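Local coordinates for protein HP0420 homologue (Helicobacter felis, PDB 3LW3) that is of unknown function but adopts a hotdog fold, the fold of many acyl-CoA thioesterases and dehydratases, and may therefore act on acyl thioesters, at residues Asn76-Met82 with Asp127-Phe133; Ala67-Leu72 with Ala100-Thr105. All blocks are in the same frame, centred on the assembly; numbering follows the deposited sequence.

Both contacts belong to one hotdog fold, in which an antiparallel sheet wraps around the helix 57-72. Contact 1 joins strand 77-86, outermost within the chain but continued by the second subunit, to strand 121-132; contact 2 seats the last turns of the helix on strand 96-105. Their centres lie about 10 Å apart and their side chains meet directly: Ile-79 CD1 is 3.8 Å from Leu-69 CD1, and Ile-130 CG2 is 3.8 Å from Leu-72 CD2. The helix touches the strand pair through residues including Ala-68, Leu-69 and Leu-72, and strand 96-105 through Ala-67, Ala-71 and Leu-72. The segments alternate along the chain: helix, strand 77-86, strand 96-105 and, after strand 109-118, strand 121-132.

Contact 1 (Asn76-Met82 with Asp127-Phe133); sequences NSLISSM and DFEILVF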
ATOM      1  N   ASN B  76     -16.630   6.030   7.406  1.00 29.27           N
ATOM      2  CA  ASN B  76     -16.115   4.935   8.212  1.00 29.94           C
ATOM      3  C   ASN B  76     -15.777   3.712   7.363  1.00 27.54           C
ATOM      4  O   ASN B  76     -16.374   2.671   7.515  1.00 27.71           O
ATOM      5  CB  ASN B  76     -17.143   4.587   9.292  1.00 31.28           C
ATOM      6  CG  ASN B  76     -17.465   5.782  10.201  1.00 35.43           C
ATOM      7  OD1 ASN B  76     -16.552   6.470  10.675  1.00 35.48           O
ATOM      8  ND2 ASN B  76     -18.772   6.040  10.440  1.00 36.80           N
ATOM      9  N   SER B  77     -14.778   3.837   6.498  1.00 26.33           N
ATOM     10  CA  SER B  77     -14.418   2.738   5.601  1.00 24.92           C
ATOM     11  C   SER B  77     -12.966   2.296   5.794  1.00 25.10           C
ATOM     12  O   SER B  77     -12.093   3.118   6.139  1.00 25.24           O
ATOM     13  CB  SER B  77     -14.674   3.124   4.140  1.00 24.35           C
ATOM     14  OG  SER B  77     -13.841   4.199   3.696  1.00 25.20           O
ATOM     15  N   LEU B  78     -12.726   1.012   5.548  1.00 22.27           N
ATOM     16  CA  LEU B  78     -11.408   0.385   5.640  1.00 24.53           C
ATOM     17  C   LEU B  78     -11.197  -0.502   4.441  1.00 22.45           C
ATOM     18  O   LEU B  78     -12.089  -1.249   4.040  1.00 21.80           O
ATOM     19  CB  LEU B  78     -11.316  -0.538   6.867  1.00 24.68           C
ATOM     20  CG  LEU B  78     -11.293   0.094   8.251  1.00 28.42           C
ATOM     21  CD1 LEU B  78     -11.380  -0.985   9.338  1.00 29.61           C
ATOM     22  CD2 LEU B  78     -10.050   0.931   8.459  1.00 29.68           C
ATOM     23  N   ILE B  79      -9.971  -0.519   3.933  1.00 21.82           N
ATOM     24  CA  ILE B  79      -9.587  -1.580   3.014  1.00 19.90           C
ATOM     25  C   ILE B  79      -9.373  -2.879   3.793  1.00 19.91           C
ATOM     26  O   ILE B  79      -8.568  -2.935   4.734  1.00 21.11           O
ATOM     27  CB  ILE B  79      -8.285  -1.210   2.224  1.00 19.85           C
ATOM     28  CG1 ILE B  79      -8.529   0.051   1.355  1.00 19.04           C
ATOM     29  CG2 ILE B  79      -7.793  -2.414   1.441  1.00 19.61           C
ATOM     30  CD1 ILE B  79      -7.262   0.593   0.762  1.00 19.04           C
ATOM     31  N   SER B  80     -10.099  -3.909   3.390  1.00 18.43           N
ATOM     32  CA  SER B  80     -10.017  -5.242   4.019  1.00 20.92           C
ATOM     33  C   SER B  80      -9.130  -6.239   3.281  1.00 20.10           C
ATOM     34  O   SER B  80      -8.589  -7.181   3.890  1.00 19.47           O
ATOM     35  CB  SER B  80     -11.420  -5.856   4.206  1.00 21.60           C
ATOM     36  OG  SER B  80     -12.121  -5.883   2.976  1.00 21.61           O
ATOM     37  N   SER B  81      -8.998  -6.076   1.966  1.00 18.91           N
ATOM     38  CA  SER B  81      -8.164  -6.992   1.180  1.00 18.56           C
ATOM     39  C   SER B  81      -7.907  -6.413  -0.190  1.00 19.28           C
ATOM     40  O   SER B  81      -8.589  -5.478  -0.629  1.00 17.70           O
ATOM     41  CB  SER B  81      -8.776  -8.387   1.065  1.00 19.26           C
ATOM     42  OG  SER B  81      -9.921  -8.359   0.271  1.00 21.87           O
ATOM     43  N   MET B  82      -6.899  -6.952  -0.848  1.00 16.40           N
ATOM     44  CA  MET B  82      -6.588  -6.555  -2.208  1.00 17.05           C
ATOM     45  C   MET B  82      -5.852  -7.648  -2.942  1.00 18.48           C
ATOM     46  O   MET B  82      -5.177  -8.479  -2.336  1.00 18.26           O
ATOM     47  CB  MET B  82      -5.702  -5.296  -2.185  1.00 18.29           C
ATOM     48  CG  MET B  82      -4.294  -5.554  -1.649  1.00 16.99           C
ATOM     49  SD  MET B  82      -3.333  -4.034  -1.382  1.00 20.38           S
ATOM     50  CE  MET B  82      -4.206  -3.212  -0.079  1.00 20.19           C
ATOM     51  N   ASP B 127      -7.666  -5.086  -7.657  1.00 17.61           N
ATOM     52  CA  ASP B 127      -9.008  -5.015  -7.055  1.00 16.87           C
ATOM     53  C   ASP B 127      -8.888  -4.879  -5.535  1.00 17.18           C
ATOM     54  O   ASP B 127      -8.121  -5.626  -4.901  1.00 17.84           O
ATOM     55  CB  ASP B 127      -9.843  -6.246  -7.426  1.00 19.15           C
ATOM     56  CG  ASP B 127     -10.157  -6.281  -8.908  1.00 23.58           C
ATOM     57  OD1 ASP B 127     -10.684  -5.282  -9.410  1.00 24.26           O
ATOM     58  OD2 ASP B 127      -9.827  -7.264  -9.610  1.00 28.05           O
ATOM     59  N   PHE B 128      -9.603  -3.920  -4.964  1.00 15.46           N
ATOM     60  CA  PHE B 128      -9.579  -3.652  -3.528  1.00 16.13           C
ATOM     61  C   PHE B 128     -10.967  -3.947  -2.963  1.00 19.46           C
ATOM     62  O   PHE B 128     -11.968  -3.605  -3.581  1.00 19.02           O
ATOM     63  CB  PHE B 128      -9.239  -2.184  -3.255  1.00 17.49           C
ATOM     64  CG  PHE B 128      -7.847  -1.820  -3.696  1.00 16.40           C
ATOM     65  CD1 PHE B 128      -6.823  -1.763  -2.782  1.00 16.53           C
ATOM     66  CD2 PHE B 128      -7.570  -1.624  -5.062  1.00 16.58           C
ATOM     67  CE1 PHE B 128      -5.520  -1.490  -3.206  1.00 15.80           C
ATOM     68  CE2 PHE B 128      -6.295  -1.342  -5.493  1.00 15.75           C
ATOM     69  CZ  PHE B 128      -5.259  -1.312  -4.565  1.00 15.33           C
ATOM     70  N   GLU B 129     -11.023  -4.545  -1.793  1.00 16.96           N
ATOM     71  CA  GLU B 129     -12.297  -4.766  -1.128  1.00 19.53           C
ATOM     72  C   GLU B 129     -12.301  -3.771   0.028  1.00 18.99           C
ATOM     73  O   GLU B 129     -11.288  -3.641   0.751  1.00 19.92           O
ATOM     74  CB  GLU B 129     -12.430  -6.196  -0.611  1.00 19.61           C
ATOM     75  CG  GLU B 129     -12.102  -7.260  -1.651  1.00 22.98           C
ATOM     76  CD  GLU B 129     -13.088  -7.326  -2.793  1.00 27.11           C
ATOM     77  OE1 GLU B 129     -14.271  -7.003  -2.534  1.00 28.75           O
ATOM     78  OE2 GLU B 129     -12.683  -7.702  -3.950  1.00 31.91           O
ATOM     79  N   ILE B 130     -13.421  -3.054   0.188  1.00 17.83           N
ATOM     80  CA  ILE B 130     -13.561  -2.039   1.195  1.00 17.42           C
ATOM     81  C   ILE B 130     -14.762  -2.344   2.052  1.00 20.88           C
ATOM     82  O   ILE B 130     -15.807  -2.664   1.507  1.00 22.95           O
ATOM     83  CB  ILE B 130     -13.670  -0.607   0.586  1.00 19.63           C
ATOM     84  CG1 ILE B 130     -12.365  -0.242  -0.192  1.00 19.15           C
ATOM     85  CG2 ILE B 130     -14.050   0.383   1.679  1.00 22.04           C
ATOM     86  CD1 ILE B 130     -12.474   1.026  -1.021  1.00 22.93           C
ATOM     87  N   LEU B 131     -14.593  -2.296   3.377  1.00 20.17           N
ATOM     88  CA  LEU B 131     -15.704  -2.491   4.333  1.00 23.63           C
ATOM     89  C   LEU B 131     -16.181  -1.137   4.896  1.00 24.99           C
ATOM     90  O   LEU B 131     -15.359  -0.238   5.170  1.00 23.97           O
ATOM     91  CB  LEU B 131     -15.292  -3.396   5.499  1.00 25.52           C
ATOM     92  CG  LEU B 131     -14.794  -4.811   5.216  1.00 25.44           C
ATOM     93  CD1 LEU B 131     -14.568  -5.562   6.522  1.00 29.63           C
ATOM     94  CD2 LEU B 131     -15.731  -5.585   4.267  1.00 26.15           C
ATOM     95  N   VAL B 132     -17.497  -0.991   5.084  1.00 26.22           N
ATOM     96  CA  VAL B 132     -18.030   0.250   5.613  1.00 28.33           C
ATOM     97  C   VAL B 132     -18.736  -0.080   6.909  1.00 30.56           C
ATOM     98  O   VAL B 132     -19.500  -1.030   6.965  1.00 32.35           O
ATOM     99  CB  VAL B 132     -18.986   0.924   4.625  1.00 28.83           C
ATOM    100  CG1 VAL B 132     -19.587   2.169   5.241  1.00 30.82           C
ATOM    101  CG2 VAL B 132     -18.247   1.278   3.315  1.00 25.40           C
ATOM    102  N   PHE B 133     -18.440   0.681   7.953  1.00 32.79           N
ATOM    103  CA  PHE B 133     -19.025   0.486   9.282  1.00 33.97           C
ATOM    104  C   PHE B 133     -19.981   1.609   9.649  1.00 36.46           C
ATOM    105  O   PHE B 133     -19.856   2.729   9.135  1.00 35.50           O
ATOM    106  CB  PHE B 133     -17.916   0.451  10.322  1.00 33.20           C
ATOM    107  CG  PHE B 133     -16.848  -0.518   9.992  1.00 34.96           C
ATOM    108  CD1 PHE B 133     -15.824  -0.158   9.128  1.00 33.38           C
ATOM    109  CD2 PHE B 133     -16.893  -1.805  10.498  1.00 36.17           C
ATOM    110  CE1 PHE B 133     -14.839  -1.082   8.787  1.00 33.68           C
ATOM    111  CE2 PHE B 133     -15.919  -2.740  10.173  1.00 36.63           C
ATOM    112  CZ  PHE B 133     -14.875  -2.376   9.320  1.00 34.39           C
TER
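A classic beta bulge sits within this antiparallel strand pair: Ser-80 and Ser-81 face Glu-129, shifting the register by one. Ser-80 N donates to Glu-129 O (2.9 Å) and Glu-129 N to Ser-81 O (2.9 Å); psi of -28° at Ser-80 makes the kink. Before it the pairing is regular, with Leu-78 N to Leu-131 O (2.9 Å), Leu-131 N to Leu-78 O (2.8 Å) and Phe-133 N to Asn-76 O (2.9 Å). Small serines crowd the bulged backbone little, while the Glu-129 carboxylate turns to Thr-111. On the helix side, Ile-79 and Ile-130 meet (CG1 to CG1 4.1 Å), and Met-82 makes an oblique Met-aromatic contact with Phe-128, its SD 4.9 Å from the ring centroid. On the other face Leu-78 CD1 lies 3.5 Å from Phe-133 CE1. Ser-81 and Met-82 also pair with a strand of the second subunit. Backbone hydrogen bonds therefore hold the strands through the bulge, while apolar Ile-79, Met-82, Phe-128 and Ile-130 form the face turned to the helix.

Contact 2 (Ala67-Leu72 with Ala100-Thr105); sequences AALCAL and ATITHT
Helix-on-sheet packing at the heart of the hotdog fold joins the C-terminal end of helix 57-72 to strand 96-105. Residues 67-72 are helical (phi -52° to -86°, psi -30° to -51°), with Ala-71 N bonded to Ala-67 O at 3.0 Å; residues 100-105 are extended except at Thr-103 (psi -28°), where Thr-103 and His-104 form a classic bulge opposite Thr-111. The two axes approach to 7.3 Å and cross at -58°; the nearest CA atoms, of Ala-68 and Ala-100, are 5.3 Å apart. Such a short separation calls for alanine. Ala-100 points at the helix, its CB 3.7 Å from Ala-71 CB, 4.0 Å from Ala-67 CB and 3.5 Å from Ala-67 O. Farther along, the larger Ile-102 (chi1 m, chi2 t) fills the widening gap: its CD1 lies 3.6 Å from Ala-71 O and 4.1 Å from Leu-72 CD1. Leu-72 (chi1 t, chi2 p) reaches the strand with the end of its side chain and also packs on Ile-130 and Val-132. Thr-105, at the exposed end, is hydrogen-bonded through OG1 to the Ser-110 hydroxyl. With no polar bond joining the segments, close fit and burial of apolar surface hold helix to strand.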
ATOM      1  N   ALA B  67      -6.568   6.004  -4.089  1.00 13.77           N
ATOM      2  CA  ALA B  67      -7.561   6.128  -5.211  1.00 14.28           C
ATOM      3  C   ALA B  67      -8.846   5.305  -4.911  1.00 14.49           C
ATOM      4  O   ALA B  67      -9.983   5.804  -5.051  1.00 14.87           O
ATOM      5  CB  ALA B  67      -7.009   5.651  -6.556  1.00 15.16           C
ATOM      6  N   ALA B  68      -8.630   4.043  -4.534  1.00 15.13           N
ATOM      7  CA  ALA B  68      -9.737   3.111  -4.234  1.00 15.01           C
ATOM      8  C   ALA B  68     -10.667   3.710  -3.157  1.00 16.18           C
ATOM      9  O   ALA B  68     -11.872   3.780  -3.347  1.00 16.14           O
ATOM     10  CB  ALA B  68      -9.183   1.773  -3.795  1.00 15.42           C
ATOM     11  N   LEU B  69     -10.106   4.169  -2.037  1.00 14.93           N
ATOM     12  CA  LEU B  69     -10.908   4.780  -0.952  1.00 16.63           C
ATOM     13  C   LEU B  69     -11.661   6.018  -1.459  1.00 16.49           C
ATOM     14  O   LEU B  69     -12.820   6.205  -1.127  1.00 17.78           O
ATOM     15  CB  LEU B  69     -10.033   5.082   0.262  1.00 16.07           C
ATOM     16  CG  LEU B  69      -9.638   3.812   1.025  1.00 18.17           C
ATOM     17  CD1 LEU B  69      -8.415   3.955   2.016  1.00 19.64           C
ATOM     18  CD2 LEU B  69     -10.878   3.321   1.782  1.00 18.89           C
ATOM     19  N   CYS B  70     -11.011   6.852  -2.272  1.00 15.34           N
ATOM     20  CA  CYS B  70     -11.661   8.047  -2.800  1.00 16.43           C
ATOM     21  C   CYS B  70     -12.835   7.769  -3.762  1.00 16.57           C
ATOM     22  O   CYS B  70     -13.793   8.558  -3.837  1.00 17.39           O
ATOM     23  CB  CYS B  70     -10.641   8.950  -3.482  1.00 17.60           C
ATOM     24  SG  CYS B  70      -9.449   9.686  -2.382  1.00 17.50           S
ATOM     25  N   ALA B  71     -12.790   6.663  -4.476  1.00 14.77           N
ATOM     26  CA  ALA B  71     -13.866   6.308  -5.394  1.00 15.72           C
ATOM     27  C   ALA B  71     -15.184   6.058  -4.652  1.00 16.98           C
ATOM     28  O   ALA B  71     -16.256   6.381  -5.176  1.00 18.69           O
ATOM     29  CB  ALA B  71     -13.483   5.019  -6.206  1.00 16.88           C
ATOM     30  N   LEU B  72     -15.081   5.440  -3.481  1.00 18.41           N
ATOM     31  CA  LEU B  72     -16.259   5.173  -2.639  1.00 19.05           C
ATOM     32  C   LEU B  72     -16.573   6.385  -1.732  1.00 20.00           C
ATOM     33  O   LEU B  72     -17.746   6.737  -1.529  1.00 20.28           O
ATOM     34  CB  LEU B  72     -16.038   3.922  -1.793  1.00 17.36           C
ATOM     35  CG  LEU B  72     -17.183   3.558  -0.867  1.00 19.67           C
ATOM     36  CD1 LEU B  72     -18.376   3.310  -1.743  1.00 22.70           C
ATOM     37  CD2 LEU B  72     -16.761   2.340  -0.104  1.00 22.57           C
ATOM     38  N   ALA B 100      -9.504   4.739 -10.235  1.00 14.47           N
ATOM     39  CA  ALA B 100     -10.336   3.780  -9.484  1.00 14.77           C
ATOM     40  C   ALA B 100     -11.768   3.846 -10.011  1.00 15.24           C
ATOM     41  O   ALA B 100     -12.324   4.940 -10.249  1.00 14.29           O
ATOM     42  CB  ALA B 100     -10.343   4.133  -8.049  1.00 15.33           C
ATOM     43  N   THR B 101     -12.425   2.702 -10.048  1.00 14.08           N
ATOM     44  CA  THR B 101     -13.847   2.629 -10.412  1.00 15.24           C
ATOM     45  C   THR B 101     -14.500   1.556  -9.537  1.00 16.40           C
ATOM     46  O   THR B 101     -14.013   0.415  -9.445  1.00 16.76           O
ATOM     47  CB  THR B 101     -14.049   2.258 -11.898  1.00 15.68           C
ATOM     48  OG1 THR B 101     -13.318   3.139 -12.760  1.00 17.01           O
ATOM     49  CG2 THR B 101     -15.596   2.233 -12.286  1.00 17.98           C
ATOM     50  N   ILE B 102     -15.619   1.878  -8.895  1.00 16.31           N
ATOM     51  CA  ILE B 102     -16.332   0.853  -8.097  1.00 15.31           C
ATOM     52  C   ILE B 102     -16.894  -0.191  -9.069  1.00 16.16           C
ATOM     53  O   ILE B 102     -17.499   0.181 -10.102  1.00 16.31           O
ATOM     54  CB  ILE B 102     -17.543   1.474  -7.360  1.00 15.77           C
ATOM     55  CG1 ILE B 102     -17.080   2.527  -6.312  1.00 16.11           C
ATOM     56  CG2 ILE B 102     -18.365   0.399  -6.711  1.00 16.27           C
ATOM     57  CD1 ILE B 102     -18.198   3.403  -5.832  1.00 18.56           C
ATOM     58  N   THR B 103     -16.689  -1.468  -8.767  1.00 16.64           N
ATOM     59  CA  THR B 103     -17.246  -2.562  -9.580  1.00 19.55           C
ATOM     60  C   THR B 103     -18.462  -3.290  -8.928  1.00 19.30           C
ATOM     61  O   THR B 103     -19.335  -3.810  -9.636  1.00 21.00           O
ATOM     62  CB  THR B 103     -16.147  -3.561 -10.040  1.00 19.75           C
ATOM     63  OG1 THR B 103     -15.532  -4.127  -8.878  1.00 18.92           O
ATOM     64  CG2 THR B 103     -15.098  -2.808 -10.929  1.00 19.80           C
ATOM     65  N   HIS B 104     -18.523  -3.290  -7.597  1.00 18.48           N
ATOM     66  CA  HIS B 104     -19.601  -3.923  -6.841  1.00 20.69           C
ATOM     67  C   HIS B 104     -19.790  -3.152  -5.565  1.00 20.99           C
ATOM     68  O   HIS B 104     -18.816  -2.673  -4.998  1.00 19.52           O
ATOM     69  CB  HIS B 104     -19.219  -5.347  -6.477  1.00 21.21           C
ATOM     70  CG  HIS B 104     -18.843  -6.183  -7.651  1.00 24.01           C
ATOM     71  ND1 HIS B 104     -17.563  -6.195  -8.174  1.00 23.49           N
ATOM     72  CD2 HIS B 104     -19.581  -7.000  -8.445  1.00 26.12           C
ATOM     73  CE1 HIS B 104     -17.521  -7.020  -9.206  1.00 25.77           C
ATOM     74  NE2 HIS B 104     -18.732  -7.520  -9.391  1.00 26.43           N
ATOM     75  N   THR B 105     -21.038  -2.978  -5.121  1.00 20.61           N
ATOM     76  CA  THR B 105     -21.294  -2.234  -3.889  1.00 19.90           C
ATOM     77  C   THR B 105     -22.550  -2.726  -3.154  1.00 22.49           C
ATOM     78  O   THR B 105     -23.489  -3.221  -3.775  1.00 23.76           O
ATOM     79  CB  THR B 105     -21.401  -0.670  -4.119  1.00 20.67           C
ATOM     80  OG1 THR B 105     -21.146   0.050  -2.912  1.00 22.14           O
ATOM     81  CG2 THR B 105     -22.807  -0.298  -4.644  1.00 22.29           C
TER